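Local coordinates for hemoglobin-like protein (Methylacidiphilum infernorum, PDB 4NK2) that binds heme b as a group II truncated hemoglobin and probably binds and carries oxygen, at residues I129-R134 with R172-E177. Residues are numbered along the deposited sequence; the frame is centred on the assembly and turned at random.
Sequences IDEKAR and RRTTLE. With HEM (protoporphyrin IX containing Fe), chain C.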
ATOM      1  N   ILE A 129      -4.344   6.971  -0.356  1.00 30.09           N
ATOM      2  CA  ILE A 129      -3.245   7.935  -0.403  1.00 28.38           C
ATOM      3  C   ILE A 129      -2.055   7.273  -1.066  1.00 27.51           C
ATOM      4  O   ILE A 129      -1.449   6.360  -0.483  1.00 29.09           O
ATOM      5  CB  ILE A 129      -2.845   8.395   1.013  1.00 23.85           C
ATOM      6  CG1 ILE A 129      -4.021   9.121   1.692  1.00 26.59           C
ATOM      7  CG2 ILE A 129      -1.579   9.319   0.936  1.00 27.13           C
ATOM      8  CD1 ILE A 129      -3.858   9.343   3.203  1.00 29.35           C
ATOM      9  N   ASP A 130      -1.710   7.697  -2.270  1.00 28.29           N
ATOM     10  CA  ASP A 130      -0.524   7.194  -2.941  1.00 29.78           C
ATOM     11  C   ASP A 130       0.648   8.153  -2.807  1.00 33.55           C
ATOM     12  O   ASP A 130       0.533   9.156  -2.140  1.00 30.56           O
ATOM     13  CB  ASP A 130      -0.803   6.853  -4.403  1.00 36.53           C
ATOM     14  CG  ASP A 130      -1.189   8.050  -5.230  1.00 41.18           C
ATOM     15  OD1 ASP A 130      -0.984   9.186  -4.800  1.00 32.07           O
ATOM     16  OD2 ASP A 130      -1.698   7.843  -6.334  1.00 35.85           O
ATOM     17  N   GLU A 131       1.769   7.835  -3.442  1.00 30.90           N
ATOM     18  CA  GLU A 131       3.000   8.594  -3.259  1.00 33.98           C
ATOM     19  C   GLU A 131       2.824  10.036  -3.715  1.00 35.90           C
ATOM     20  O   GLU A 131       3.231  10.965  -3.016  1.00 32.18           O
ATOM     21  CB  GLU A 131       4.164   7.925  -3.994  1.00 32.22           C
ATOM     22  CG  GLU A 131       4.391   6.474  -3.592  1.00 35.55           C
ATOM     23  CD  GLU A 131       3.527   5.508  -4.395  1.00 38.70           C
ATOM     24  OE1 GLU A 131       2.600   5.961  -5.113  1.00 35.02           O
ATOM     25  OE2 GLU A 131       3.789   4.286  -4.319  1.00 38.38           O
ATOM     26  N   LYS A 132       2.176  10.222  -4.856  1.00 31.79           N
ATOM     27  CA  LYS A 132       1.925  11.541  -5.415  1.00 36.38           C
ATOM     28  C   LYS A 132       1.009  12.393  -4.545  1.00 38.28           C
ATOM     29  O   LYS A 132       1.230  13.581  -4.400  1.00 34.52           O
ATOM     30  CB  LYS A 132       1.342  11.419  -6.812  1.00 37.65           C
ATOM     31  CG  LYS A 132       1.160  12.722  -7.530  1.00 39.68           C
ATOM     32  CD  LYS A 132       2.482  13.359  -7.846  1.00 42.46           C
ATOM     33  CE  LYS A 132       2.359  14.373  -8.962  1.00 57.16           C
ATOM     34  NZ  LYS A 132       3.574  15.211  -9.100  1.00 56.19           N
ATOM     35  N   ALA A 133      -0.022  11.781  -3.984  1.00 29.57           N
ATOM     36  CA  ALA A 133      -0.902  12.457  -3.028  1.00 29.39           C
ATOM     37  C   ALA A 133      -0.121  13.054  -1.858  1.00 31.67           C
ATOM     38  O   ALA A 133      -0.383  14.186  -1.434  1.00 28.20           O
ATOM     39  CB  ALA A 133      -1.947  11.495  -2.515  1.00 35.09           C
ATOM     40  N   ARG A 134       0.821  12.291  -1.314  1.00 31.80           N
ATOM     41  CA  ARG A 134       1.658  12.818  -0.237  1.00 30.61           C
ATOM     42  C   ARG A 134       2.501  13.992  -0.719  1.00 32.78           C
ATOM     43  O   ARG A 134       2.650  14.985   0.002  1.00 30.02           O
ATOM     44  CB  ARG A 134       2.577  11.740   0.352  1.00 29.25           C
ATOM     45  CG  ARG A 134       3.793  12.353   1.066  1.00 29.77           C
ATOM     46  CD  ARG A 134       4.667  11.303   1.757  1.00 31.88           C
ATOM     47  NE  ARG A 134       5.847  11.909   2.365  1.00 28.45           N
ATOM     48  CZ  ARG A 134       7.026  12.052   1.758  1.00 33.75           C
ATOM     49  NH1 ARG A 134       7.204  11.608   0.518  1.00 28.64           N
ATOM     50  NH2 ARG A 134       8.036  12.629   2.401  1.00 29.52           N
ATOM     51  N   ARG A 172      -1.479   3.404  -0.582  1.00 34.63           N
ATOM     52  CA  ARG A 172      -1.579   2.887  -1.950  1.00 33.36           C
ATOM     53  C   ARG A 172      -0.222   3.030  -2.619  1.00 35.29           C
ATOM     54  O   ARG A 172       0.299   4.148  -2.774  1.00 36.73           O
ATOM     55  CB  ARG A 172      -2.636   3.655  -2.737  1.00 32.29           C
ATOM     56  CG  ARG A 172      -2.760   3.227  -4.217  1.00 38.63           C
ATOM     57  CD  ARG A 172      -3.276   1.789  -4.353  1.00 39.98           C
ATOM     58  NE  ARG A 172      -3.968   1.537  -5.622  1.00 31.35           N
ATOM     59  CZ  ARG A 172      -3.393   1.016  -6.704  1.00 36.38           C
ATOM     60  NH1 ARG A 172      -2.102   0.684  -6.688  1.00 30.65           N
ATOM     61  NH2 ARG A 172      -4.117   0.816  -7.798  1.00 40.16           N
ATOM     62  N   ARG A 173       0.378   1.905  -2.994  1.00 33.12           N
ATOM     63  CA  ARG A 173       1.686   1.950  -3.652  1.00 30.61           C
ATOM     64  C   ARG A 173       1.498   1.834  -5.163  1.00 40.70           C
ATOM     65  O   ARG A 173       0.625   1.092  -5.627  1.00 34.80           O
ATOM     66  CB  ARG A 173       2.595   0.849  -3.109  1.00 29.30           C
ATOM     67  CG  ARG A 173       3.098   1.134  -1.712  1.00 34.04           C
ATOM     68  CD  ARG A 173       4.165   2.241  -1.776  1.00 33.54           C
ATOM     69  NE  ARG A 173       5.495   1.678  -2.009  1.00 36.75           N
ATOM     70  CZ  ARG A 173       6.494   2.321  -2.608  1.00 40.02           C
ATOM     71  NH1 ARG A 173       6.318   3.555  -3.076  1.00 32.86           N
ATOM     72  NH2 ARG A 173       7.666   1.721  -2.754  1.00 38.08           N
ATOM     73  N   THR A 174       2.287   2.594  -5.924  1.00 38.21           N
ATOM     74  CA  THR A 174       2.118   2.644  -7.379  1.00 39.08           C
ATOM     75  C   THR A 174       3.458   2.573  -8.084  1.00 38.66           C
ATOM     76  O   THR A 174       3.514   2.677  -9.316  1.00 38.28           O
ATOM     77  CB  THR A 174       1.423   3.944  -7.848  1.00 39.50           C
ATOM     78  OG1 THR A 174       2.280   5.066  -7.572  1.00 39.74           O
ATOM     79  CG2 THR A 174       0.081   4.127  -7.153  1.00 36.08           C
ATOM     80  N   THR A 175       4.526   2.423  -7.295  1.00 38.37           N
ATOM     81  CA  THR A 175       5.888   2.288  -7.817  1.00 34.57           C
ATOM     82  C   THR A 175       6.738   1.444  -6.870  1.00 36.75           C
ATOM     83  O   THR A 175       6.421   1.340  -5.678  1.00 37.57           O
ATOM     84  CB  THR A 175       6.593   3.662  -7.993  1.00 42.59           C
ATOM     85  OG1 THR A 175       7.997   3.452  -8.203  1.00 38.39           O
ATOM     86  CG2 THR A 175       6.434   4.536  -6.731  1.00 41.23           C
ATOM     87  N   LEU A 176       7.827   0.893  -7.379  1.00 32.67           N
ATOM     88  CA  LEU A 176       8.786   0.178  -6.565  1.00 32.78           C
ATOM     89  C   LEU A 176       9.724   1.130  -5.834  1.00 39.94           C
ATOM     90  O   LEU A 176      10.338   0.753  -4.858  1.00 39.21           O
ATOM     91  CB  LEU A 176       9.622  -0.747  -7.433  1.00 38.37           C
ATOM     92  CG  LEU A 176       9.220  -2.188  -7.740  1.00 47.64           C
ATOM     93  CD1 LEU A 176       7.900  -2.620  -7.173  1.00 39.51           C
ATOM     94  CD2 LEU A 176       9.293  -2.443  -9.208  1.00 42.12           C
ATOM     95  N   GLU A 177       9.850   2.361  -6.309  1.00 39.07           N
ATOM     96  CA  GLU A 177      10.722   3.349  -5.678  1.00 41.19           C
ATOM     97  C   GLU A 177      10.217   3.742  -4.307  1.00 39.49           C
ATOM     98  O   GLU A 177       9.034   3.723  -4.079  0.88 39.01           O
ATOM     99  CB  GLU A 177      10.789   4.602  -6.530  1.00 38.18           C
ATOM    100  CG  GLU A 177      11.125   4.350  -7.959  0.78 43.90           C
ATOM    101  CD  GLU A 177      12.609   4.242  -8.187  0.39 44.95           C
ATOM    102  OE1 GLU A 177      13.086   4.800  -9.196  0.20 46.89           O
ATOM    103  OE2 GLU A 177      13.303   3.617  -7.364  0.63 44.92           O
TER
HETATM  104  CHA HEM C 700      -7.902  13.389   8.128  1.00 33.61           C
HETATM  105  CHB HEM C 700      -5.837  13.482   3.756  1.00 31.63           C
HETATM  106  CHC HEM C 700      -1.444  13.219   5.863  1.00 29.15           C
HETATM  107  CHD HEM C 700      -3.622  14.925   9.878  1.00 31.96           C
HETATM  108  C1A HEM C 700      -7.758  13.342   6.764  1.00 35.75           C
HETATM  109  C2A HEM C 700      -8.810  13.117   5.774  1.00 31.36           C
HETATM  110  C3A HEM C 700      -8.213  13.148   4.565  1.00 34.76           C
HETATM  111  C4A HEM C 700      -6.787  13.384   4.751  1.00 33.80           C
HETATM  112  CMA HEM C 700      -8.873  12.983   3.177  1.00 33.45           C
HETATM  113  CAA HEM C 700     -10.316  12.881   6.086  1.00 36.72           C
HETATM  114  CBA HEM C 700     -10.547  11.355   6.102  1.00 39.48           C
HETATM  115  CGA HEM C 700     -11.962  10.888   6.433  1.00 43.92           C
HETATM  116  O1A HEM C 700     -12.479   9.975   5.728  1.00 45.26           O
HETATM  117  O2A HEM C 700     -12.597  11.391   7.400  1.00 46.75           O
HETATM  118  C1B HEM C 700      -4.468  13.319   3.909  1.00 33.86           C
HETATM  119  C2B HEM C 700      -3.494  13.042   2.865  1.00 31.07           C
HETATM  120  C3B HEM C 700      -2.281  12.968   3.443  1.00 32.51           C
HETATM  121  C4B HEM C 700      -2.428  13.198   4.877  1.00 31.77           C
HETATM  122  CMB HEM C 700      -3.777  12.881   1.357  1.00 28.24           C
HETATM  123  CAB HEM C 700      -0.970  12.686   2.686  1.00 29.08           C
HETATM  124  CBB HEM C 700       0.124  12.330   3.369  1.00 32.62           C
HETATM  125  C1C HEM C 700      -1.628  13.712   7.142  1.00 27.99           C
HETATM  126  C2C HEM C 700      -0.609  14.004   8.141  1.00 30.36           C
HETATM  127  C3C HEM C 700      -1.224  14.465   9.248  1.00 32.92           C
HETATM  128  C4C HEM C 700      -2.651  14.499   8.992  1.00 31.62           C
HETATM  129  CMC HEM C 700       0.910  13.788   7.958  1.00 27.09           C
HETATM  130  CAC HEM C 700      -0.581  14.926  10.577  1.00 35.17           C
HETATM  131  CBC HEM C 700       0.713  15.271  10.648  1.00 38.77           C
HETATM  132  C1D HEM C 700      -4.949  14.565   9.858  1.00 30.51           C
HETATM  133  C2D HEM C 700      -5.864  14.564  10.989  1.00 29.49           C
HETATM  134  C3D HEM C 700      -7.196  14.095  10.424  1.00 33.40           C
HETATM  135  C4D HEM C 700      -6.960  13.845   9.020  1.00 33.42           C
HETATM  136  CMD HEM C 700      -5.591  14.969  12.459  1.00 29.08           C
HETATM  137  CAD HEM C 700      -8.510  13.892  11.211  1.00 33.14           C
HETATM  138  CBD HEM C 700      -8.424  12.511  11.868  1.00 31.59           C
HETATM  139  CGD HEM C 700      -9.707  12.297  12.640  1.00 36.24           C
HETATM  140  O1D HEM C 700     -10.761  12.089  11.994  1.00 37.48           O
HETATM  141  O2D HEM C 700      -9.672  12.349  13.899  1.00 33.73           O
HETATM  142  NA  HEM C 700      -6.554  13.502   6.105  1.00 31.18           N
HETATM  143  NB  HEM C 700      -3.772  13.408   5.105  1.00 27.97           N
HETATM  144  NC  HEM C 700      -2.852  14.037   7.710  1.00 31.53           N
HETATM  145  ND  HEM C 700      -5.633  14.138   8.730  1.00 31.06           N
HETATM  146 FE   HEM C 700      -4.676  13.683   6.933  1.00 30.91          FE
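Glu-131, in the first turn of helix 131-147, reaches across to the loop 172-177. It has the largest share of the buried surface and accepts three of the four hydrogen bonds between the segments. Its chain bends at chi2 (86°), which turns the carboxylate onto the backbone of the loop. OE2 takes two bonds. Glu-131 OE2 accepts from Thr-174 N at 2.8 Å on its syn lone pair, a fairly straight bond. On its anti lone pair Glu-131 OE2 accepts from Arg-173 NH1 at 2.9 Å in a salt bridge. The carboxylate and guanidinium planes are 62° apart. Glu-131 OE1 accepts from the hydroxyl OG1 of Thr-174 at 2.6 Å, from above the carboxylate plane. An alanine in place of Glu-131 would remove all three bonds and would probably loosen the loop from the helix start. Arg-173 is held from other sides too: NH1 and NH2 grip Glu-177 O end-on, and NE pairs with Asp-41. Asp-130 is the N-cap of the same helix, Asp-130 OD1 accepting from Ala-133 N at 2.9 Å. This is the start of the helix that follows the proximal histidine, His-124, in the truncated globin fold. Arg-172 lies alongside the cap. Arg-172 N donates to Ile-129 O at 3.0 Å, from above the carbonyl plane. Arg-172 O meets Asp-130 CA in a CA-H...O contact of 3.2 Å. Arg-172 CG comes beside Asp-130 CB, while the guanidinium leads away and NH2 bonds to Phe-125 O and Thr-128 OG1 of the second subunit. Ile-129 turns its side chain from the loop to the heme, Ile-129 CD1 lying 3.7 Å from HEM C2B.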